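Local coordinates for enterobactin synthetase component F-related protein (PDB 4OXI) that probably activates glycine with ATP as glycyl-adenylate, the species held in its pocket, for a lipopolysaccharide modification pathway related to nonribosomal peptide synthesis, at residues I148-Q153 with I171-D176; R99-S104 with I125-R130; D83-L88 with A113-Y118; P67-K72 with R106-Y111. All blocks are in the same frame, centred on the assembly; numbering follows the deposited sequence.

Contact 1 of 4, residues I148-Q153 with I171-D176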
loop_
_atom_site.group_PDB
_atom_site.type_symbol
_atom_site.label_atom_id
_atom_site.label_comp_id
_atom_site.label_asym_id
_atom_site.label_seq_id
_atom_site.Cartn_x
_atom_site.Cartn_y
_atom_site.Cartn_z
ATOM N N ILE A 148 2.007 17.362 -10.838
ATOM C CA ILE A 148 1.226 17.038 -9.659
ATOM C C ILE A 148 -0.267 17.199 -9.902
ATOM O O ILE A 148 -0.719 18.268 -10.353
ATOM C CB ILE A 148 1.614 17.930 -8.479
ATOM C CG1 ILE A 148 3.130 17.984 -8.322
ATOM C CG2 ILE A 148 0.995 17.394 -7.172
ATOM C CD1 ILE A 148 3.567 18.795 -7.069
ATOM N N MET A 149 -1.022 16.139 -9.603
ATOM C CA MET A 149 -2.480 16.198 -9.646
ATOM C C MET A 149 -3.019 16.641 -8.299
ATOM O O MET A 149 -2.698 16.041 -7.261
ATOM C CB MET A 149 -3.071 14.822 -9.955
ATOM C CG MET A 149 -4.576 14.853 -10.104
ATOM S SD MET A 149 -5.016 15.332 -11.776
ATOM C CE MET A 149 -6.802 15.384 -11.633
ATOM N N VAL A 150 -3.855 17.670 -8.311
ATOM C CA VAL A 150 -4.376 18.229 -7.071
ATOM C C VAL A 150 -5.892 18.269 -7.136
ATOM O O VAL A 150 -6.486 17.883 -8.153
ATOM C CB VAL A 150 -3.806 19.655 -6.810
ATOM C CG1 VAL A 150 -2.290 19.635 -6.890
ATOM C CG2 VAL A 150 -4.357 20.663 -7.824
ATOM N N ASP A 151 -6.512 18.723 -6.049
ATOM C CA ASP A 151 -7.950 19.025 -6.015
ATOM C C ASP A 151 -8.163 20.174 -5.041
ATOM O O ASP A 151 -7.206 20.618 -4.406
ATOM C CB ASP A 151 -8.762 17.806 -5.572
ATOM C CG ASP A 151 -8.359 17.299 -4.179
ATOM O OD1 ASP A 151 -7.947 18.100 -3.313
ATOM O OD2 ASP A 151 -8.456 16.078 -3.935
ATOM N N ALA A 152 -9.406 20.620 -4.886
ATOM C CA ALA A 152 -9.712 21.784 -4.047
ATOM C C ALA A 152 -9.259 21.645 -2.590
ATOM O O ALA A 152 -8.798 22.613 -1.984
ATOM C CB ALA A 152 -11.199 22.099 -4.113
ATOM N N GLN A 153 -9.367 20.446 -2.030
ATOM C CA GLN A 153 -8.992 20.229 -0.638
ATOM C C GLN A 153 -7.481 20.412 -0.398
ATOM O O GLN A 153 -7.051 20.728 0.716
ATOM C CB GLN A 153 -9.486 18.845 -0.172
ATOM C CG GLN A 153 -8.798 18.294 1.068
ATOM C CD GLN A 153 -9.360 16.937 1.516
ATOM O OE1 GLN A 153 -10.440 16.525 1.082
ATOM N NE2 GLN A 153 -8.626 16.245 2.393
ATOM N N ILE A 171 0.991 21.707 -12.574
ATOM C CA ILE A 171 -0.104 21.380 -11.679
ATOM C C ILE A 171 -1.337 21.019 -12.493
ATOM O O ILE A 171 -1.740 21.781 -13.377
ATOM C CB ILE A 171 -0.440 22.587 -10.807
ATOM C CG1 ILE A 171 0.827 23.135 -10.154
ATOM C CG2 ILE A 171 -1.488 22.232 -9.767
ATOM C CD1 ILE A 171 1.546 22.137 -9.272
ATOM N N TYR A 172 -1.938 19.861 -12.204
ATOM C CA TYR A 172 -3.106 19.427 -12.948
ATOM C C TYR A 172 -4.316 19.363 -12.045
ATOM O O TYR A 172 -4.202 18.993 -10.880
ATOM C CB TYR A 172 -2.858 18.069 -13.611
ATOM C CG TYR A 172 -1.869 18.162 -14.741
ATOM C CD1 TYR A 172 -2.295 18.343 -16.050
ATOM C CD2 TYR A 172 -0.501 18.101 -14.499
ATOM C CE1 TYR A 172 -1.387 18.451 -17.092
ATOM C CE2 TYR A 172 0.408 18.204 -15.532
ATOM C CZ TYR A 172 -0.042 18.383 -16.821
ATOM O OH TYR A 172 0.873 18.480 -17.849
ATOM N N ALA A 173 -5.477 19.720 -12.578
ATOM C CA ALA A 173 -6.717 19.635 -11.812
ATOM C C ALA A 173 -7.904 19.491 -12.753
ATOM O O ALA A 173 -7.836 19.914 -13.906
ATOM C CB ALA A 173 -6.876 20.864 -10.929
ATOM N N LEU A 174 -8.983 18.878 -12.269
ATOM C CA LEU A 174 -10.226 18.805 -13.034
ATOM C C LEU A 174 -10.877 20.204 -13.081
ATOM O O LEU A 174 -10.534 21.067 -12.271
ATOM C CB LEU A 174 -11.157 17.761 -12.412
ATOM C CG LEU A 174 -10.572 16.344 -12.361
ATOM C CD1 LEU A 174 -11.426 15.440 -11.485
ATOM C CD2 LEU A 174 -10.425 15.760 -13.761
ATOM N N PRO A 175 -11.786 20.444 -14.048
ATOM C CA PRO A 175 -12.297 21.805 -14.272
ATOM C C PRO A 175 -13.082 22.413 -13.114
ATOM O O PRO A 175 -13.314 23.620 -13.125
ATOM C CB PRO A 175 -13.222 21.638 -15.484
ATOM C CG PRO A 175 -12.687 20.473 -16.204
ATOM C CD PRO A 175 -12.226 19.526 -15.113
ATOM N N ASP A 176 -13.478 21.618 -12.128
ATOM C CA ASP A 176 -14.231 22.166 -11.004
ATOM C C ASP A 176 -13.333 22.854 -9.971
ATOM O O ASP A 176 -13.816 23.420 -8.991
ATOM C CB ASP A 176 -15.073 21.074 -10.330
ATOM C CG ASP A 176 -14.228 20.079 -9.538
ATOM O OD1 ASP A 176 -13.284 19.480 -10.109
ATOM O OD2 ASP A 176 -14.509 19.897 -8.330
HETATM O O HOH W 1 -8.947 18.005 -9.688
#

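Contact 2 of 4, residues R99-S104 with I125-R130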
loop_
_atom_site.group_PDB
_atom_site.type_symbol
_atom_site.label_atom_id
_atom_site.label_comp_id
_atom_site.label_asym_id
_atom_site.label_seq_id
_atom_site.Cartn_x
_atom_site.Cartn_y
_atom_site.Cartn_z
ATOM N N ARG A 99 5.798 10.630 -15.388
ATOM C CA ARG A 99 5.533 10.432 -13.966
ATOM C C ARG A 99 4.652 11.541 -13.389
ATOM O O ARG A 99 4.945 12.730 -13.551
ATOM C CB ARG A 99 6.851 10.339 -13.184
ATOM C CG ARG A 99 7.777 9.216 -13.677
ATOM C CD ARG A 99 8.999 9.056 -12.783
ATOM N NE ARG A 99 9.779 7.879 -13.153
ATOM C CZ ARG A 99 10.931 7.541 -12.584
ATOM N NH1 ARG A 99 11.434 8.279 -11.607
ATOM N NH2 ARG A 99 11.582 6.469 -12.994
ATOM N N VAL A 100 3.570 11.154 -12.720
ATOM C CA VAL A 100 2.692 12.136 -12.097
ATOM C C VAL A 100 2.572 11.855 -10.617
ATOM O O VAL A 100 2.262 10.735 -10.209
ATOM C CB VAL A 100 1.280 12.108 -12.706
ATOM C CG1 VAL A 100 0.396 13.172 -12.044
ATOM C CG2 VAL A 100 1.351 12.369 -14.178
ATOM N N ALA A 101 2.811 12.871 -9.803
ATOM C CA ALA A 101 2.604 12.730 -8.369
ATOM C C ALA A 101 1.169 13.102 -8.031
ATOM O O ALA A 101 0.583 13.995 -8.641
ATOM C CB ALA A 101 3.567 13.586 -7.601
ATOM N N ILE A 102 0.589 12.405 -7.070
ATOM C CA ILE A 102 -0.815 12.620 -6.761
ATOM C C ILE A 102 -0.989 13.119 -5.337
ATOM O O ILE A 102 -0.765 12.370 -4.391
ATOM C CB ILE A 102 -1.631 11.334 -6.978
ATOM C CG1 ILE A 102 -1.413 10.819 -8.411
ATOM C CG2 ILE A 102 -3.113 11.595 -6.703
ATOM C CD1 ILE A 102 -2.372 9.744 -8.821
ATOM N N LEU A 103 -1.368 14.389 -5.200
ATOM C CA LEU A 103 -1.494 15.041 -3.895
ATOM C C LEU A 103 -2.917 14.850 -3.363
ATOM O O LEU A 103 -3.155 14.758 -2.154
ATOM C CB LEU A 103 -1.180 16.542 -4.027
ATOM C CG LEU A 103 -1.088 17.400 -2.755
ATOM C CD1 LEU A 103 0.140 17.033 -1.933
ATOM C CD2 LEU A 103 -1.063 18.887 -3.116
ATOM N N SER A 104 -3.863 14.800 -4.285
ATOM C CA SER A 104 -5.256 14.536 -3.956
ATOM C C SER A 104 -5.379 13.204 -3.225
ATOM O O SER A 104 -4.686 12.239 -3.574
ATOM C CB SER A 104 -6.064 14.487 -5.250
ATOM O OG SER A 104 -7.340 13.924 -5.003
ATOM N N ILE A 125 2.726 8.469 -8.575
ATOM C CA ILE A 125 3.438 8.539 -7.310
ATOM C C ILE A 125 2.522 9.163 -6.258
ATOM O O ILE A 125 2.355 10.380 -6.207
ATOM C CB ILE A 125 4.697 9.404 -7.459
ATOM C CG1 ILE A 125 5.515 8.929 -8.669
ATOM C CG2 ILE A 125 5.557 9.368 -6.174
ATOM C CD1 ILE A 125 6.474 9.952 -9.183
ATOM N N PRO A 126 1.902 8.330 -5.423
ATOM C CA PRO A 126 0.982 8.920 -4.448
ATOM C C PRO A 126 1.756 9.618 -3.335
ATOM O O PRO A 126 2.755 9.079 -2.860
ATOM C CB PRO A 126 0.230 7.699 -3.897
ATOM C CG PRO A 126 1.154 6.543 -4.091
ATOM C CD PRO A 126 1.942 6.856 -5.349
ATOM N N LEU A 127 1.303 10.795 -2.921
ATOM C CA LEU A 127 1.984 11.544 -1.866
ATOM C C LEU A 127 1.210 11.388 -0.559
ATOM O O LEU A 127 -0.024 11.417 -0.556
ATOM C CB LEU A 127 2.048 13.026 -2.253
ATOM C CG LEU A 127 2.752 13.354 -3.564
ATOM C CD1 LEU A 127 2.603 14.831 -3.949
ATOM C CD2 LEU A 127 4.231 12.976 -3.472
ATOM N N ASN A 128 1.910 11.226 0.560
ATOM C CA ASN A 128 1.217 11.014 1.833
ATOM C C ASN A 128 0.358 12.217 2.208
ATOM O O ASN A 128 0.784 13.361 2.036
ATOM C CB ASN A 128 2.224 10.712 2.941
ATOM C CG ASN A 128 1.571 10.104 4.160
ATOM O OD1 ASN A 128 0.809 10.769 4.870
ATOM N ND2 ASN A 128 1.854 8.832 4.406
ATOM N N ALA A 129 -0.845 11.964 2.723
ATOM C CA ALA A 129 -1.772 13.048 3.089
ATOM C C ALA A 129 -1.192 13.959 4.165
ATOM O O ALA A 129 -1.596 15.114 4.299
ATOM C CB ALA A 129 -3.127 12.482 3.561
ATOM N N ARG A 130 -0.243 13.440 4.933
ATOM C CA ARG A 130 0.367 14.241 5.991
ATOM C C ARG A 130 1.861 14.496 5.784
ATOM O O ARG A 130 2.579 14.814 6.717
ATOM C CB ARG A 130 0.056 13.617 7.359
ATOM C CG ARG A 130 -1.464 13.555 7.579
ATOM C CD ARG A 130 -1.866 13.194 8.987
ATOM N NE ARG A 130 -1.449 11.840 9.319
ATOM C CZ ARG A 130 -1.606 11.282 10.517
ATOM N NH1 ARG A 130 -1.185 10.031 10.723
ATOM N NH2 ARG A 130 -2.177 11.970 11.509
HETATM O O HOH W 2 -1.401 13.993 -0.296
#

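Contact 3 of 4, residues D83-L88 with A113-Y118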
loop_
_atom_site.group_PDB
_atom_site.type_symbol
_atom_site.label_atom_id
_atom_site.label_comp_id
_atom_site.label_asym_id
_atom_site.label_seq_id
_atom_site.Cartn_x
_atom_site.Cartn_y
_atom_site.Cartn_z
ATOM N N ASP A 83 -14.023 9.016 -19.405
ATOM C CA ASP A 83 -13.882 10.340 -20.000
ATOM C C ASP A 83 -12.835 11.157 -19.242
ATOM O O ASP A 83 -12.007 11.830 -19.847
ATOM C CB ASP A 83 -15.214 11.116 -19.975
ATOM C CG ASP A 83 -16.304 10.481 -20.850
ATOM O OD1 ASP A 83 -15.985 9.666 -21.747
ATOM O OD2 ASP A 83 -17.496 10.820 -20.637
ATOM N N MET A 84 -12.900 11.130 -17.914
ATOM C CA MET A 84 -11.951 11.891 -17.117
ATOM C C MET A 84 -10.545 11.311 -17.269
ATOM O O MET A 84 -9.594 12.045 -17.485
ATOM C CB MET A 84 -12.371 11.906 -15.651
ATOM C CG MET A 84 -13.459 12.912 -15.361
ATOM S SD MET A 84 -14.018 12.808 -13.659
ATOM C CE MET A 84 -15.177 11.433 -13.745
ATOM N N ALA A 85 -10.432 9.993 -17.190
ATOM C CA ALA A 85 -9.138 9.328 -17.246
ATOM C C ALA A 85 -8.429 9.543 -18.590
ATOM O O ALA A 85 -7.281 9.981 -18.617
ATOM C CB ALA A 85 -9.298 7.851 -16.941
ATOM N N LEU A 86 -9.112 9.265 -19.700
ATOM C CA LEU A 86 -8.513 9.475 -21.014
ATOM C C LEU A 86 -8.317 10.949 -21.370
ATOM O O LEU A 86 -7.454 11.270 -22.184
ATOM C CB LEU A 86 -9.295 8.764 -22.121
ATOM C CG LEU A 86 -9.396 7.246 -22.031
ATOM C CD1 LEU A 86 -10.059 6.702 -23.298
ATOM C CD2 LEU A 86 -8.023 6.621 -21.827
ATOM N N SER A 87 -9.082 11.854 -20.770
ATOM C CA SER A 87 -8.793 13.273 -20.989
ATOM C C SER A 87 -7.458 13.656 -20.355
ATOM O O SER A 87 -6.634 14.345 -20.971
ATOM C CB SER A 87 -9.908 14.169 -20.436
ATOM O OG SER A 87 -11.134 13.942 -21.114
ATOM N N LEU A 88 -7.253 13.239 -19.112
ATOM C CA LEU A 88 -5.990 13.520 -18.437
ATOM C C LEU A 88 -4.842 12.847 -19.178
ATOM O O LEU A 88 -3.826 13.468 -19.484
ATOM C CB LEU A 88 -6.048 13.012 -16.995
ATOM C CG LEU A 88 -6.941 13.839 -16.068
ATOM C CD1 LEU A 88 -7.205 13.077 -14.772
ATOM C CD2 LEU A 88 -6.288 15.194 -15.780
ATOM N N ALA A 113 -6.901 10.275 -11.821
ATOM C CA ALA A 113 -5.497 10.329 -12.233
ATOM C C ALA A 113 -4.858 8.958 -12.242
ATOM O O ALA A 113 -4.023 8.673 -13.097
ATOM C CB ALA A 113 -4.703 11.282 -11.334
ATOM N N ILE A 114 -5.240 8.101 -11.297
ATOM C CA ILE A 114 -4.697 6.741 -11.262
ATOM C C ILE A 114 -5.169 5.903 -12.465
ATOM O O ILE A 114 -4.362 5.216 -13.099
ATOM C CB ILE A 114 -5.014 6.031 -9.939
ATOM C CG1 ILE A 114 -4.257 6.703 -8.790
ATOM C CG2 ILE A 114 -4.602 4.565 -10.019
ATOM C CD1 ILE A 114 -4.574 6.153 -7.421
ATOM N N TRP A 115 -6.454 5.990 -12.804
ATOM C CA TRP A 115 -6.955 5.355 -14.020
ATOM C C TRP A 115 -6.258 5.948 -15.244
ATOM O O TRP A 115 -5.901 5.231 -16.165
ATOM C CB TRP A 115 -8.440 5.627 -14.192
ATOM C CG TRP A 115 -9.350 4.786 -13.421
ATOM C CD1 TRP A 115 -9.201 4.360 -12.134
ATOM C CD2 TRP A 115 -10.613 4.280 -13.873
ATOM N NE1 TRP A 115 -10.300 3.606 -11.757
ATOM C CE2 TRP A 115 -11.178 3.546 -12.809
ATOM C CE3 TRP A 115 -11.321 4.381 -15.074
ATOM C CZ2 TRP A 115 -12.420 2.915 -12.912
ATOM C CZ3 TRP A 115 -12.552 3.732 -15.184
ATOM C CH2 TRP A 115 -13.088 3.016 -14.106
ATOM N N ALA A 116 -6.093 7.267 -15.252
ATOM C CA ALA A 116 -5.460 7.955 -16.372
ATOM C C ALA A 116 -4.040 7.460 -16.541
ATOM O O ALA A 116 -3.570 7.252 -17.656
ATOM C CB ALA A 116 -5.453 9.483 -16.136
ATOM N N SER A 117 -3.341 7.293 -15.426
ATOM C CA SER A 117 -1.960 6.845 -15.501
ATOM C C SER A 117 -1.888 5.409 -15.989
ATOM O O SER A 117 -1.042 5.068 -16.831
ATOM C CB SER A 117 -1.269 6.973 -14.143
ATOM O OG SER A 117 -0.031 6.288 -14.191
ATOM N N TYR A 118 -2.767 4.558 -15.468
ATOM C CA TYR A 118 -2.782 3.167 -15.909
ATOM C C TYR A 118 -3.128 3.052 -17.405
ATOM O O TYR A 118 -2.427 2.383 -18.164
ATOM C CB TYR A 118 -3.749 2.294 -15.078
ATOM C CG TYR A 118 -3.787 0.901 -15.656
ATOM C CD1 TYR A 118 -2.785 -0.009 -15.358
ATOM C CD2 TYR A 118 -4.778 0.519 -16.557
ATOM C CE1 TYR A 118 -2.773 -1.275 -15.911
ATOM C CE2 TYR A 118 -4.776 -0.751 -17.123
ATOM C CZ TYR A 118 -3.765 -1.638 -16.802
ATOM O OH TYR A 118 -3.745 -2.900 -17.345
#

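Contact 4 of 4, residues P67-K72 with R106-Y111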
loop_
_atom_site.group_PDB
_atom_site.type_symbol
_atom_site.label_atom_id
_atom_site.label_comp_id
_atom_site.label_asym_id
_atom_site.label_seq_id
_atom_site.Cartn_x
_atom_site.Cartn_y
_atom_site.Cartn_z
ATOM N N PRO A 67 -22.068 1.713 -12.436
ATOM C CA PRO A 67 -21.281 2.543 -11.507
ATOM C C PRO A 67 -19.855 2.002 -11.320
ATOM O O PRO A 67 -19.711 0.814 -11.053
ATOM C CB PRO A 67 -22.066 2.440 -10.186
ATOM C CG PRO A 67 -22.934 1.199 -10.320
ATOM C CD PRO A 67 -23.247 1.097 -11.789
ATOM N N ALA A 68 -18.832 2.851 -11.454
ATOM C CA ALA A 68 -17.431 2.425 -11.282
ATOM C C ALA A 68 -16.832 2.880 -9.951
ATOM O O ALA A 68 -15.962 2.210 -9.389
ATOM C CB ALA A 68 -16.568 2.944 -12.425
ATOM N N LEU A 69 -17.297 4.025 -9.461
ATOM C CA LEU A 69 -16.694 4.665 -8.304
ATOM C C LEU A 69 -17.747 5.373 -7.458
ATOM O O LEU A 69 -18.572 6.143 -7.981
ATOM C CB LEU A 69 -15.662 5.703 -8.775
ATOM C CG LEU A 69 -14.872 6.444 -7.685
ATOM C CD1 LEU A 69 -13.914 5.504 -6.964
ATOM C CD2 LEU A 69 -14.096 7.632 -8.265
ATOM N N TRP A 70 -17.724 5.124 -6.153
ATOM C CA TRP A 70 -18.487 5.966 -5.227
ATOM C C TRP A 70 -17.492 6.694 -4.324
ATOM O O TRP A 70 -16.610 6.057 -3.742
ATOM C CB TRP A 70 -19.437 5.127 -4.378
ATOM C CG TRP A 70 -20.254 5.939 -3.384
ATOM C CD1 TRP A 70 -21.522 6.436 -3.571
ATOM C CD2 TRP A 70 -19.856 6.346 -2.064
ATOM N NE1 TRP A 70 -21.932 7.120 -2.446
ATOM C CE2 TRP A 70 -20.932 7.084 -1.508
ATOM C CE3 TRP A 70 -18.701 6.153 -1.293
ATOM C CZ2 TRP A 70 -20.880 7.638 -0.220
ATOM C CZ3 TRP A 70 -18.645 6.700 -0.017
ATOM C CH2 TRP A 70 -19.731 7.437 0.511
ATOM N N VAL A 71 -17.626 8.016 -4.219
ATOM C CA VAL A 71 -16.753 8.816 -3.351
ATOM C C VAL A 71 -17.456 10.106 -2.895
ATOM O O VAL A 71 -17.978 10.875 -3.717
ATOM C CB VAL A 71 -15.382 9.130 -4.038
ATOM C CG1 VAL A 71 -15.570 9.933 -5.335
ATOM C CG2 VAL A 71 -14.442 9.885 -3.081
ATOM N N LYS A 72 -17.474 10.337 -1.586
ATOM C CA LYS A 72 -18.122 11.542 -1.032
ATOM C C LYS A 72 -19.517 11.769 -1.595
ATOM O O LYS A 72 -19.776 12.799 -2.221
ATOM C CB LYS A 72 -17.275 12.797 -1.304
ATOM C CG LYS A 72 -15.898 12.787 -0.617
ATOM C CD LYS A 72 -15.111 14.037 -1.012
ATOM C CE LYS A 72 -13.726 14.002 -0.435
ATOM N NZ LYS A 72 -12.954 15.183 -0.901
ATOM N N ARG A 106 -8.456 10.430 -1.313
ATOM C CA ARG A 106 -9.850 10.045 -1.038
ATOM C C ARG A 106 -10.838 10.940 -1.739
ATOM O O ARG A 106 -11.849 11.351 -1.167
ATOM C CB ARG A 106 -10.137 9.996 0.471
ATOM C CG ARG A 106 -9.390 8.832 1.134
ATOM C CD ARG A 106 -9.669 8.658 2.614
ATOM N NE ARG A 106 -8.648 7.770 3.173
ATOM C CZ ARG A 106 -8.654 6.443 3.055
ATOM N NH1 ARG A 106 -9.651 5.822 2.421
ATOM N NH2 ARG A 106 -7.659 5.738 3.582
ATOM N N ASP A 107 -10.520 11.244 -2.987
ATOM C CA ASP A 107 -11.269 12.217 -3.747
ATOM C C ASP A 107 -11.254 11.778 -5.210
ATOM O O ASP A 107 -10.324 11.081 -5.646
ATOM C CB ASP A 107 -10.604 13.584 -3.601
ATOM C CG ASP A 107 -11.362 14.684 -4.326
ATOM O OD1 ASP A 107 -12.205 15.344 -3.675
ATOM O OD2 ASP A 107 -11.131 14.889 -5.545
ATOM N N LEU A 108 -12.269 12.183 -5.962
ATOM C CA LEU A 108 -12.397 11.801 -7.364
ATOM C C LEU A 108 -11.115 12.034 -8.165
ATOM O O LEU A 108 -10.739 11.211 -9.014
ATOM C CB LEU A 108 -13.533 12.597 -7.997
ATOM C CG LEU A 108 -13.598 12.586 -9.523
ATOM C CD1 LEU A 108 -13.965 11.184 -10.009
ATOM C CD2 LEU A 108 -14.603 13.635 -10.021
ATOM N N ALA A 109 -10.452 13.156 -7.901
ATOM C CA ALA A 109 -9.265 13.539 -8.664
ATOM C C ALA A 109 -8.156 12.501 -8.532
ATOM O O ALA A 109 -7.470 12.213 -9.498
ATOM C CB ALA A 109 -8.779 14.899 -8.230
ATOM N N ALA A 110 -7.993 11.907 -7.352
ATOM C CA ALA A 110 -6.957 10.873 -7.181
ATOM C C ALA A 110 -7.239 9.638 -8.024
ATOM O O ALA A 110 -6.331 9.118 -8.686
ATOM C CB ALA A 110 -6.811 10.489 -5.719
ATOM N N TYR A 111 -8.486 9.153 -7.994
ATOM C CA TYR A 111 -8.847 7.935 -8.732
ATOM C C TYR A 111 -8.892 8.180 -10.252
ATOM O O TYR A 111 -8.545 7.298 -11.032
ATOM C CB TYR A 111 -10.160 7.323 -8.181
ATOM C CG TYR A 111 -10.013 7.047 -6.699
ATOM C CD1 TYR A 111 -9.484 5.859 -6.245
ATOM C CD2 TYR A 111 -10.331 8.018 -5.763
ATOM C CE1 TYR A 111 -9.294 5.630 -4.881
ATOM C CE2 TYR A 111 -10.148 7.804 -4.419
ATOM C CZ TYR A 111 -9.630 6.610 -3.984
ATOM O OH TYR A 111 -9.454 6.423 -2.635
#

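Contact 1 of 4, residues I148-Q153 with I171-D176
Tyr172 is gripped through both of its backbone polar atoms. Its N gives a short, nearly straight bond to Ile148 O (2.7 Å, 170°), and its O takes the N-H of Val150, N to O 2.9 Å. Past the end of this pairing the chains separate, and one water spans the gap by donating to Val150 O and accepting from Leu174 N, so both buried backbone groups are satisfied. On one side of the paired strands lie Met149 and Tyr172. Met149 sends CG anti to its backbone N (chi1 -176°) and then bends at chi2 (84°). This brings SD across the Tyr172 side chain at about a right angle, 3.9 Å from Tyr172 CB, while the methyl CE lies 4.0 Å from Leu174 CG; a flexible thioether suits this uneven surface. Branched Val150 and Ile171 pack closely, CG2 to CG2 3.8 Å, with small Ala173 beside them, its CB 4.0 Å from Val150 CG2. Helix 155-164 covers the face of Ile148 and Ile171; helices 78-95 and 108-119 cover Met149 on the opposite face. The Tyr172 ring stacks with His192. Parallel neighbours joined through helix 155-164 make this a beta-alpha-beta unit of the parallel sheet in the layered alpha/beta fold of adenylate-forming enzymes.

Contact 2 of 4, residues R99-S104 with I125-R130
A beta-alpha-beta crossover, strand 99-102 to helix 108-119 to strand 123-126, brings Ala101 beside Ile125 and Ile102 beside Pro126 in parallel strands. Ile125 is held through both backbone atoms: its N bonds to Val100 O (2.8 Å), and its O accepts from Ile102 N, which approaches from 38° out of the carbonyl plane. Leu127 N then bonds to Ile102 O at 3.0 Å. Between these donors stands Pro126, whose backbone N faces away from strand 99-102, so the missing N-H costs this pairing nothing at the sheet's outermost strand. Ala101 and Ile125 share a face, and the small alanine lets Leu127 fold over it. With CG anti to the carbonyl carbon (chi1 -58°), Leu127 places CD1 4.0 Å from Ala101 CB and 3.9 Å from Leu103 CD1. At the other end Ile125 CD1 rests on Arg99 CB, the aliphatic root of a side chain whose NH1 bonds to Thr143 O. Beyond the strand, Asn128 OD1 accepts from Arg130 N at 2.9 Å, forming an Asx turn. Helix 133-142 covers the face of Ala101 and Leu127, helix 108-119 lies against Ile102, and strand 147-149 flanks strand 99-102 opposite strand 123-126.

Contact 3 of 4, residues D83-L88 with A113-Y118
Leu88 leans onto the helix of Ala116 with its root: Leu88 CB is 3.7 Å from Ala116 CB. CG, set beside the backbone N by a chi1 of -72°, carries the branch along that helix, and of its two methyls CD1 lies 4.1 Å from Ala113 N, while CD2 turns from the helix. CD1 also meets CE of Met149, in the sheet beneath. One turn earlier Ala85 faces the same partner, and there the packing is tight, with Ala85 O only 3.1 Å from Ala116 CB. Alanine at both positions allows CA atoms 4.0 Å apart and short-segment axes 7.6 Å apart, crossing at -58°. Both helices, 78-95 and 108-119, lie over the Met149 face of the parallel sheet, and helix 108-119 is wedged between that sheet and the mixed sheet of strand 67-71, in a layered alpha/beta fold. Trp92, further along helix 78-95, extends the same interface by packing on Ala113 and Ala116. Trp115 joins in through its own root, its CB 3.6 Å from Ala85 CB; the methyl of Ala85 sits at the indole's edge, near its plane, and the rest of the ring leads off toward Met81, Thr82 and Leu277.

Contact 4 of 4, residues P67-K72 with R106-Y111
Lys72 and Asp107 form a salt bridge at the solvent-exposed end of the contact, where Lys72 NZ lies 2.9 Å from Asp107 OD1, on the anti lone pair of that oxygen. The lysine chain is extended beyond CG, so its methylenes run beside the loop and CE passes 3.3 Å from Arg106 O. Inward from it, Val71 CG2 packs against that same carbonyl, 3.5 Å from Arg106 O. Deeper still, Leu69 CD2 touches Tyr111 CB at 3.9 Å and Leu108 CD1 at 4.0 Å, while its CD1 lies over one face of the Tyr111 ring. Branched aliphatic Leu69 and Val71 suit the buried side of the strand, and a long lysine the exposed turn that follows it. What positions the carboxylate is the helix: with CG anti to its backbone N (chi1 -178°), Asp107 turns OD2 to accept from Ala109 N in a straight bond (3.0 Å, 171°). Asp151 OD2 lies close to Asp107 OD2, a like-charge pair that the Lys72 ammonium probably eases. Further out, Tyr111 OH bonds to Gln260 OE1, and Arg106 NH2 bonds to Tyr261 O and bridges to Asp263. Ala68 and Leu69, both facing Tyr76, make a classic beta bulge in strand 67-71. An aspartate N-cap opening helix 108-119, tied to the end of a strand of the mixed sheet, is the motif here.

The four contacts cluster, their centres lying 12 to 15 Å apart. Contacts 4, 3 and 2 interlace along the chain, since each opens before the previous one closes; contact 1 follows in series. Contacts 1 and 2 are built on the same five-stranded parallel sheet, where strands 99-102 and 147-149 are neighbours. Contacts 3 and 4 both use helix 108-119, which also crosses over between the strands of contact 2 and, packing on both, lies between that sheet and the mixed sheet of strand 67-71. Ser104 OG of contact 2 bonds to Asp151 OD2 of contact 1. The four contacts together form a packed alpha/beta scaffold, with the Pro126 side chain about 13 Å from the bound glycyl-adenylate.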